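Local coordinates for protein uncharacterized HTH-type transcriptional regulator HI_0893 (Haemophilus influenzae, PDB 3QKX) that probably binds DNA as a TetR-family transcriptional regulator, recognising cis-regulatory sequences through its N-terminal helix-turn-helix domain, at residues 85-88 / 89-93; 93-96 / 97-101; 179-182 / 183-186. One frame throughout, in Å; residues are numbered along the deposited sequence. Where two conformers were deposited one is given.

Contact 1. Residues 85-88 / 89-93; sequences YRQM and WKNIW. With SO4 (sulfate ion), chain F.
Three pairs of side chains one turn apart on helix 81-98, in the C-terminal domain, make this intrahelical contact: Q87 with N91, R86 with K90 and Y85 with W89. The regular backbone bonds, such as W89 N to Y85 O at 2.9 Å, set their spacing. Q87 NE2 donates to N91 OD1 at 2.9 Å; the bond lies in the amide plane of Q87 but meets the oxygen from above its carbonyl plane. A bend in the Q87 chain (chi2 65°) brings the amide within range, while N91 ND2 is held by the backbone oxygen of K73. R86 and K90 share a sulfate, probably from the crystallisation liquor. The ion sits at the guanidinium edge, with O2 3.0 Å from R86 NH1 and O3 2.9 Å from R86 NH2, and K90 NZ, in one of its two conformers over one guanidinium face, adds a weak bond to O3. E83 and E176 also form salt bridges with R86. Y85 OH lies at the indole edge, 3.8 Å from W89 CD1, and probably bonds to S182. The flat indole of W89 packs between helices 154-165 and 172-184, its NE1 satisfied by T155 OG1, while M88, a selenomethionine, packs on helix 126-137.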
loop_
_atom_site.group_PDB
_atom_site.type_symbol
_atom_site.label_atom_id
_atom_site.label_comp_id
_atom_site.label_asym_id
_atom_site.label_seq_id
_atom_site.Cartn_x
_atom_site.Cartn_y
_atom_site.Cartn_z
ATOM N N TYR A 85 13.617 11.550 12.171
ATOM C CA TYR A 85 12.954 10.941 11.039
ATOM C C TYR A 85 13.589 9.582 10.697
ATOM O O TYR A 85 12.885 8.635 10.450
ATOM C CB TYR A 85 12.979 11.871 9.830
ATOM C CG TYR A 85 12.501 11.199 8.559
ATOM C CD1 TYR A 85 11.167 11.136 8.245
ATOM C CD2 TYR A 85 13.411 10.673 7.646
ATOM C CE1 TYR A 85 10.734 10.504 7.050
ATOM C CE2 TYR A 85 12.988 10.054 6.486
ATOM C CZ TYR A 85 11.654 9.968 6.200
ATOM O OH TYR A 85 11.263 9.350 5.031
ATOM N N ARG A 86 14.915 9.517 10.693
ATOM C CA ARG A 86 15.630 8.283 10.413
ATOM C C ARG A 86 15.303 7.203 11.430
ATOM O O ARG A 86 15.086 6.066 11.063
ATOM C CB ARG A 86 17.127 8.558 10.390
ATOM C CG ARG A 86 18.016 7.342 10.222
ATOM C CD ARG A 86 19.377 7.763 9.751
ATOM N NE ARG A 86 20.316 6.662 9.810
ATOM C CZ ARG A 86 21.091 6.347 10.850
ATOM N NH1 ARG A 86 21.077 7.044 11.998
ATOM N NH2 ARG A 86 21.885 5.286 10.750
ATOM N N GLN A 87 15.235 7.562 12.702
ATOM C CA GLN A 87 14.805 6.609 13.739
ATOM C C GLN A 87 13.414 6.071 13.436
ATOM O O GLN A 87 13.185 4.879 13.540
ATOM C CB GLN A 87 14.789 7.280 15.103
ATOM C CG GLN A 87 14.478 6.346 16.298
ATOM C CD GLN A 87 15.552 5.309 16.479
ATOM O OE1 GLN A 87 16.667 5.641 16.817
ATOM N NE2 GLN A 87 15.236 4.060 16.185
HETATM N N MSE A 88 12.488 6.960 13.093
HETATM C CA MSE A 88 11.115 6.548 12.802
HETATM C C MSE A 88 11.071 5.631 11.585
HETATM O O MSE A 88 10.322 4.668 11.570
HETATM C CB MSE A 88 10.196 7.766 12.584
HETATM C CG MSE A 88 9.767 8.438 13.866
HETATM SE SE MSE A 88 8.391 9.798 13.548
HETATM C CE MSE A 88 9.450 11.134 12.590
ATOM N N TRP A 89 11.871 5.927 10.569
ATOM C CA TRP A 89 11.950 5.064 9.381
ATOM C C TRP A 89 12.401 3.659 9.776
ATOM O O TRP A 89 11.780 2.679 9.407
ATOM C CB TRP A 89 12.926 5.652 8.352
ATOM C CG TRP A 89 12.715 5.124 6.978
ATOM C CD1 TRP A 89 12.022 5.720 5.986
ATOM C CD2 TRP A 89 13.203 3.896 6.448
ATOM N NE1 TRP A 89 12.018 4.934 4.867
ATOM C CE2 TRP A 89 12.727 3.797 5.129
ATOM C CE3 TRP A 89 13.978 2.845 6.969
ATOM C CZ2 TRP A 89 13.015 2.734 4.322
ATOM C CZ3 TRP A 89 14.241 1.784 6.171
ATOM C CH2 TRP A 89 13.769 1.732 4.845
ATOM N N LYS A 90 13.485 3.586 10.544
ATOM C CA LYS A 90 14.070 2.320 10.972
ATOM C C LYS A 90 13.129 1.561 11.890
ATOM O O LYS A 90 13.019 0.319 11.818
ATOM C CB LYS A 90 15.386 2.564 11.716
ATOM C CG LYS A 90 16.509 3.128 10.863
ATOM C CD LYS A 90 17.549 3.774 11.741
ATOM C CE LYS A 90 18.706 2.823 12.077
ATOM N NZ LYS A 90 19.717 3.472 12.972
ATOM N N ASN A 91 12.449 2.295 12.770
ATOM C CA ASN A 91 11.458 1.674 13.637
ATOM C C ASN A 91 10.417 0.933 12.816
ATOM O O ASN A 91 10.100 -0.200 13.118
ATOM C CB ASN A 91 10.722 2.691 14.491
ATOM C CG ASN A 91 11.589 3.317 15.589
ATOM O OD1 ASN A 91 12.608 2.778 15.987
ATOM N ND2 ASN A 91 11.179 4.493 16.045
ATOM N N ILE A 92 9.905 1.573 11.762
ATOM C CA ILE A 92 8.891 0.948 10.929
ATOM C C ILE A 92 9.471 -0.228 10.172
ATOM O O ILE A 92 8.847 -1.278 10.102
ATOM C CB ILE A 92 8.288 1.939 9.907
ATOM C CG1 ILE A 92 7.521 3.051 10.619
ATOM C CG2 ILE A 92 7.342 1.224 8.960
ATOM C CD1 ILE A 92 6.910 4.108 9.632
ATOM N N TRP A 93 10.662 -0.037 9.604
ATOM C CA TRP A 93 11.316 -1.048 8.764
ATOM C C TRP A 93 11.580 -2.315 9.535
ATOM O O TRP A 93 11.167 -3.403 9.117
ATOM C CB TRP A 93 12.631 -0.498 8.197
ATOM C CG TRP A 93 13.463 -1.508 7.510
ATOM C CD1 TRP A 93 14.587 -2.126 7.997
ATOM C CD2 TRP A 93 13.239 -2.059 6.218
ATOM N NE1 TRP A 93 15.070 -3.014 7.083
ATOM C CE2 TRP A 93 14.263 -2.995 5.978
ATOM C CE3 TRP A 93 12.282 -1.855 5.240
ATOM C CZ2 TRP A 93 14.344 -3.719 4.810
ATOM C CZ3 TRP A 93 12.370 -2.594 4.064
ATOM C CH2 TRP A 93 13.389 -3.503 3.867
HETATM S S SO4 F . 23.441 5.085 13.910
HETATM O O1 SO4 F . 22.509 5.472 14.975
HETATM O O2 SO4 F . 23.736 6.220 13.032
HETATM O O3 SO4 F . 22.854 3.983 13.141
HETATM O O4 SO4 F . 24.702 4.630 14.485
#

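Contact 2. Residues 93-96 / 97-101; sequences WYFL and QENPT
Q97, in one of its two conformers, lays its CG methylene over the six-membered ring of W93, a CH-pi contact with the carbon 4.1 Å from the ring centroid and 19° off the normal. The Q97 chain bends at chi2, and its amide runs nearly parallel to the indole, the planes 10° apart. A glutamine suits this exposed spot because its aliphatic part can cover an aromatic face while its amide stays at the surface. Q97 N also bonds to W93 O at 3.0 Å, and E98 N to Y94 O at 2.9 Å.

N99 ND2 donates to F95 O at 2.8 Å, in the carbonyl plane and on a lone pair, whereas the backbone N of N99 makes weak bonds to F95 O and L96 O. The same ND2 passes over one face of the F95 ring, 3.6 Å from CD1. N99 is the first residue to leave helical angles and also stands at the N-cap position of helix 100-109, yet its short amide turns back to F95 O instead of capping that helix. P100, which has no N-H to give, suits the first turn of helix 100-109, on which F95 and L96 also pack, at I102 and L106. N99 and P100 make the tight break between helices 81-98 and 100-109 in the all-helical C-terminal domain of a TetR-family regulator.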
loop_
_atom_site.group_PDB
_atom_site.type_symbol
_atom_site.label_atom_id
_atom_site.label_comp_id
_atom_site.label_asym_id
_atom_site.label_seq_id
_atom_site.Cartn_x
_atom_site.Cartn_y
_atom_site.Cartn_z
ATOM N N TRP A 93 10.662 -0.037 9.604
ATOM C CA TRP A 93 11.316 -1.048 8.764
ATOM C C TRP A 93 11.580 -2.315 9.535
ATOM O O TRP A 93 11.167 -3.403 9.117
ATOM C CB TRP A 93 12.631 -0.498 8.197
ATOM C CG TRP A 93 13.463 -1.508 7.510
ATOM C CD1 TRP A 93 14.587 -2.126 7.997
ATOM C CD2 TRP A 93 13.239 -2.059 6.218
ATOM N NE1 TRP A 93 15.070 -3.014 7.083
ATOM C CE2 TRP A 93 14.263 -2.995 5.978
ATOM C CE3 TRP A 93 12.282 -1.855 5.240
ATOM C CZ2 TRP A 93 14.344 -3.719 4.810
ATOM C CZ3 TRP A 93 12.370 -2.594 4.064
ATOM C CH2 TRP A 93 13.389 -3.503 3.867
ATOM N N TYR A 94 12.251 -2.177 10.673
ATOM C CA TYR A 94 12.576 -3.327 11.499
ATOM C C TYR A 94 11.357 -3.921 12.169
ATOM O O TYR A 94 11.373 -5.095 12.481
ATOM C CB TYR A 94 13.632 -2.976 12.555
ATOM C CG TYR A 94 14.983 -2.697 11.951
ATOM C CD1 TYR A 94 15.683 -3.692 11.264
ATOM C CD2 TYR A 94 15.569 -1.442 12.069
ATOM C CE1 TYR A 94 16.924 -3.435 10.696
ATOM C CE2 TYR A 94 16.792 -1.168 11.502
ATOM C CZ TYR A 94 17.469 -2.159 10.813
ATOM O OH TYR A 94 18.689 -1.855 10.262
ATOM N N PHE A 95 10.317 -3.123 12.417
ATOM C CA PHE A 95 9.097 -3.657 13.025
ATOM C C PHE A 95 8.394 -4.613 12.081
ATOM O O PHE A 95 7.954 -5.700 12.513
ATOM C CB PHE A 95 8.138 -2.552 13.428
ATOM C CG PHE A 95 6.802 -3.051 13.887
ATOM C CD1 PHE A 95 6.642 -3.562 15.158
ATOM C CD2 PHE A 95 5.691 -2.992 13.052
ATOM C CE1 PHE A 95 5.415 -4.014 15.591
ATOM C CE2 PHE A 95 4.454 -3.446 13.491
ATOM C CZ PHE A 95 4.324 -3.951 14.756
ATOM N N LEU A 96 8.278 -4.208 10.810
ATOM C CA LEU A 96 7.602 -5.015 9.800
ATOM C C LEU A 96 8.430 -6.199 9.391
ATOM O O LEU A 96 7.872 -7.262 9.150
ATOM C CB LEU A 96 7.249 -4.194 8.570
ATOM C CG LEU A 96 6.172 -3.123 8.799
ATOM C CD1 LEU A 96 6.090 -2.158 7.627
ATOM C CD2 LEU A 96 4.807 -3.758 9.065
ATOM N N GLN A 97 9.755 -6.039 9.330
ATOM C CA GLN A 97 10.604 -7.188 9.065
ATOM C C GLN A 97 10.527 -8.192 10.233
ATOM O O GLN A 97 10.380 -9.390 9.987
ATOM C CB GLN A 97 12.040 -6.755 8.716
ATOM C CG GLN A 97 12.137 -5.960 7.342
ATOM C CD GLN A 97 11.811 -6.808 6.087
ATOM O OE1 GLN A 97 12.551 -7.728 5.724
ATOM N NE2 GLN A 97 10.708 -6.472 5.418
ATOM N N GLU A 98 10.557 -7.710 11.470
ATOM C CA GLU A 98 10.400 -8.596 12.637
ATOM C C GLU A 98 8.989 -9.250 12.727
ATOM O O GLU A 98 8.860 -10.321 13.278
ATOM C CB GLU A 98 10.778 -7.859 13.966
ATOM C CG GLU A 98 12.326 -7.901 14.318
ATOM C CD GLU A 98 12.933 -6.576 14.968
ATOM O OE1 GLU A 98 12.197 -5.729 15.563
ATOM O OE2 GLU A 98 14.180 -6.406 14.892
ATOM N N ASN A 99 7.961 -8.592 12.180
ATOM C CA ASN A 99 6.564 -9.058 12.271
ATOM C C ASN A 99 5.894 -9.174 10.888
ATOM O O ASN A 99 5.034 -8.380 10.543
ATOM C CB ASN A 99 5.773 -8.111 13.143
ATOM C CG ASN A 99 6.317 -8.035 14.529
ATOM O OD1 ASN A 99 5.998 -8.862 15.368
ATOM N ND2 ASN A 99 7.180 -7.066 14.771
ATOM N N PRO A 100 6.280 -10.180 10.103
ATOM C CA PRO A 100 5.780 -10.295 8.752
ATOM C C PRO A 100 4.276 -10.606 8.663
ATOM O O PRO A 100 3.619 -10.224 7.680
ATOM C CB PRO A 100 6.599 -11.459 8.178
ATOM C CG PRO A 100 7.019 -12.230 9.308
ATOM C CD PRO A 100 7.018 -11.373 10.526
ATOM N N THR A 101 3.750 -11.296 9.671
ATOM C CA THR A 101 2.314 -11.524 9.810
ATOM C C THR A 101 1.542 -10.187 9.881
ATOM O O THR A 101 0.495 -10.033 9.256
ATOM C CB THR A 101 2.025 -12.432 11.047
ATOM O OG1 THR A 101 0.657 -12.860 11.034
ATOM C CG2 THR A 101 2.372 -11.699 12.396
#

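Contact 3. Residues 179-182 / 183-186; sequences IERS and WRAI. With SO4 (sulfate ion), chain D.
Residues 179-184 continue helix 172-184, W183 N bonding to I179 O at 3.2 Å and R184 N to E180 O at 3.0 Å, and the last bonds run on into 185-186. A185 N divides itself between R181 O and a weaker bond to S182 O, and I186 N reaches W183 O, three residues back, at 3.0 Å. E180 and R184, one turn apart, form a salt bridge. R184 grips the carboxylate side-on: NH2 meets OE1 at 2.8 Å on its syn lone pair, and NE meets OE2 at 3.1 Å, slightly out of the carboxylate plane. The bend of E180 at chi2 (-90°) turns the acid forward along the helix, toward R184, and the bend of R184 at chi3 lays its guanidinium alongside, the two planes 35° apart.

R181 and R184 lie side by side, and R184 NH2 rests over the centre of the R181 guanidinium face, though the two planes are 41° apart. R184 NH1 adds a weak bond to Q187 O of the second subunit; a sulfate, probably from the crystallisation liquor, serves R181, with NH2 meeting O2 at 2.7 Å and NE meeting O3 at 3.1 Å. S177 also binds that ion. This helical face belongs to the subunit interface, as expected for a TetR-family dimer, whose subunits pair through the C-terminal domain. R181 NH1 bonds to the backbone oxygens of A185 and Q187 of the second subunit, and A185 packs on A185 of that subunit, where a small side chain allows close approach.

The buried hydroxyl of S182 is satisfied by V178 O one turn back and probably also by Y85. The indole of W183 turns to the subunit's own interior, meeting the rings of F82 and Y85 and packing on F130.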
loop_
_atom_site.group_PDB
_atom_site.type_symbol
_atom_site.label_atom_id
_atom_site.label_comp_id
_atom_site.label_asym_id
_atom_site.label_seq_id
_atom_site.Cartn_x
_atom_site.Cartn_y
_atom_site.Cartn_z
ATOM N N ILE A 179 16.301 6.234 3.124
ATOM C CA ILE A 179 16.000 7.117 4.256
ATOM C C ILE A 179 16.298 8.573 3.911
ATOM O O ILE A 179 15.481 9.432 4.112
ATOM C CB ILE A 179 16.794 6.761 5.508
ATOM C CG1 ILE A 179 16.257 5.498 6.147
ATOM C CG2 ILE A 179 16.683 7.885 6.546
ATOM C CD1 ILE A 179 17.234 4.854 7.184
ATOM N N GLU A 180 17.480 8.819 3.398
ATOM C CA GLU A 180 17.926 10.169 3.066
ATOM C C GLU A 180 17.152 10.775 1.915
ATOM O O GLU A 180 16.852 11.959 1.929
ATOM C CB GLU A 180 19.413 10.157 2.723
ATOM C CG GLU A 180 20.021 11.561 2.581
ATOM C CD GLU A 180 19.957 12.109 1.162
ATOM O OE1 GLU A 180 20.327 11.372 0.207
ATOM O OE2 GLU A 180 19.543 13.284 0.995
ATOM N N ARG A 181 16.854 9.975 0.910
ATOM C CA ARG A 181 16.159 10.474 -0.273
ATOM C C ARG A 181 14.687 10.707 -0.006
ATOM O O ARG A 181 14.131 11.683 -0.506
ATOM C CB ARG A 181 16.360 9.524 -1.427
ATOM C CG ARG A 181 17.754 9.655 -1.976
ATOM C CD ARG A 181 18.046 8.664 -3.029
ATOM N NE ARG A 181 19.344 8.909 -3.633
ATOM C CZ ARG A 181 19.618 9.881 -4.507
ATOM N NH1 ARG A 181 18.682 10.750 -4.905
ATOM N NH2 ARG A 181 20.848 9.990 -4.991
ATOM N N SER A 182 14.049 9.841 0.785
ATOM C CA SER A 182 12.641 10.076 1.158
ATOM C C SER A 182 12.496 11.350 2.028
ATOM O O SER A 182 11.517 12.095 1.904
ATOM C CB SER A 182 12.085 8.872 1.887
ATOM O OG SER A 182 12.773 8.700 3.092
ATOM N N TRP A 183 13.481 11.575 2.904
ATOM C CA TRP A 183 13.608 12.824 3.673
ATOM C C TRP A 183 13.739 14.017 2.765
ATOM O O TRP A 183 13.087 15.028 2.966
ATOM C CB TRP A 183 14.829 12.739 4.558
ATOM C CG TRP A 183 15.221 14.008 5.284
ATOM C CD1 TRP A 183 16.355 14.728 5.094
ATOM C CD2 TRP A 183 14.548 14.612 6.375
ATOM N NE1 TRP A 183 16.411 15.762 5.972
ATOM C CE2 TRP A 183 15.319 15.710 6.782
ATOM C CE3 TRP A 183 13.366 14.333 7.049
ATOM C CZ2 TRP A 183 14.934 16.553 7.814
ATOM C CZ3 TRP A 183 12.980 15.169 8.076
ATOM C CH2 TRP A 183 13.757 16.270 8.449
ATOM N N ARG A 184 14.580 13.869 1.751
ATOM C CA ARG A 184 14.841 14.921 0.772
ATOM C C ARG A 184 13.542 15.438 0.138
ATOM O O ARG A 184 13.391 16.629 -0.098
ATOM C CB ARG A 184 15.772 14.390 -0.311
ATOM C CG ARG A 184 16.510 15.431 -1.037
ATOM C CD ARG A 184 17.284 14.864 -2.206
ATOM N NE ARG A 184 18.413 13.997 -1.821
ATOM C CZ ARG A 184 19.338 13.553 -2.685
ATOM N NH1 ARG A 184 19.262 13.871 -3.983
ATOM N NH2 ARG A 184 20.344 12.776 -2.268
ATOM N N ALA A 185 12.608 14.524 -0.117
ATOM C CA ALA A 185 11.318 14.850 -0.712
ATOM C C ALA A 185 10.444 15.804 0.123
ATOM O O ALA A 185 9.568 16.479 -0.430
ATOM C CB ALA A 185 10.548 13.552 -0.984
ATOM N N ILE A 186 10.638 15.830 1.439
ATOM C CA ILE A 186 9.816 16.696 2.311
ATOM C C ILE A 186 10.570 17.879 2.903
ATOM O O ILE A 186 10.018 18.559 3.762
ATOM C CB ILE A 186 9.085 15.914 3.442
ATOM C CG1 ILE A 186 10.061 15.186 4.334
ATOM C CG2 ILE A 186 8.086 14.958 2.847
ATOM C CD1 ILE A 186 9.438 14.677 5.585
HETATM S S SO4 D . 22.960 8.349 -3.158
HETATM O O1 SO4 D . 23.241 9.793 -3.077
HETATM O O2 SO4 D . 22.632 7.960 -4.534
HETATM O O3 SO4 D . 21.899 7.992 -2.214
HETATM O O4 SO4 D . 24.164 7.610 -2.783
#

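In the fold
All three contacts lie within the C-terminal domain but serve different places in it. Contacts 1 and 2 follow each other along helix 81-98 and share W93; contact 1 is buried, whereas contact 2 is only partly so and reaches the helix's end. Contact 3 is also buried, but on helix 172-184, partly by the second subunit. Contacts 1 and 3 touch: Y85 OH lies 2.5 Å from S182 OG, a probable hydrogen bond, and W89 packs on I179. Each has an arginine hydrogen-bonded to a sulfate, joined weakly by K90 in contact 1; contact 3 adds a salt bridge and bonds to the second subunit. Contact 2 instead sets a methylene over one ring and an amide nitrogen over another.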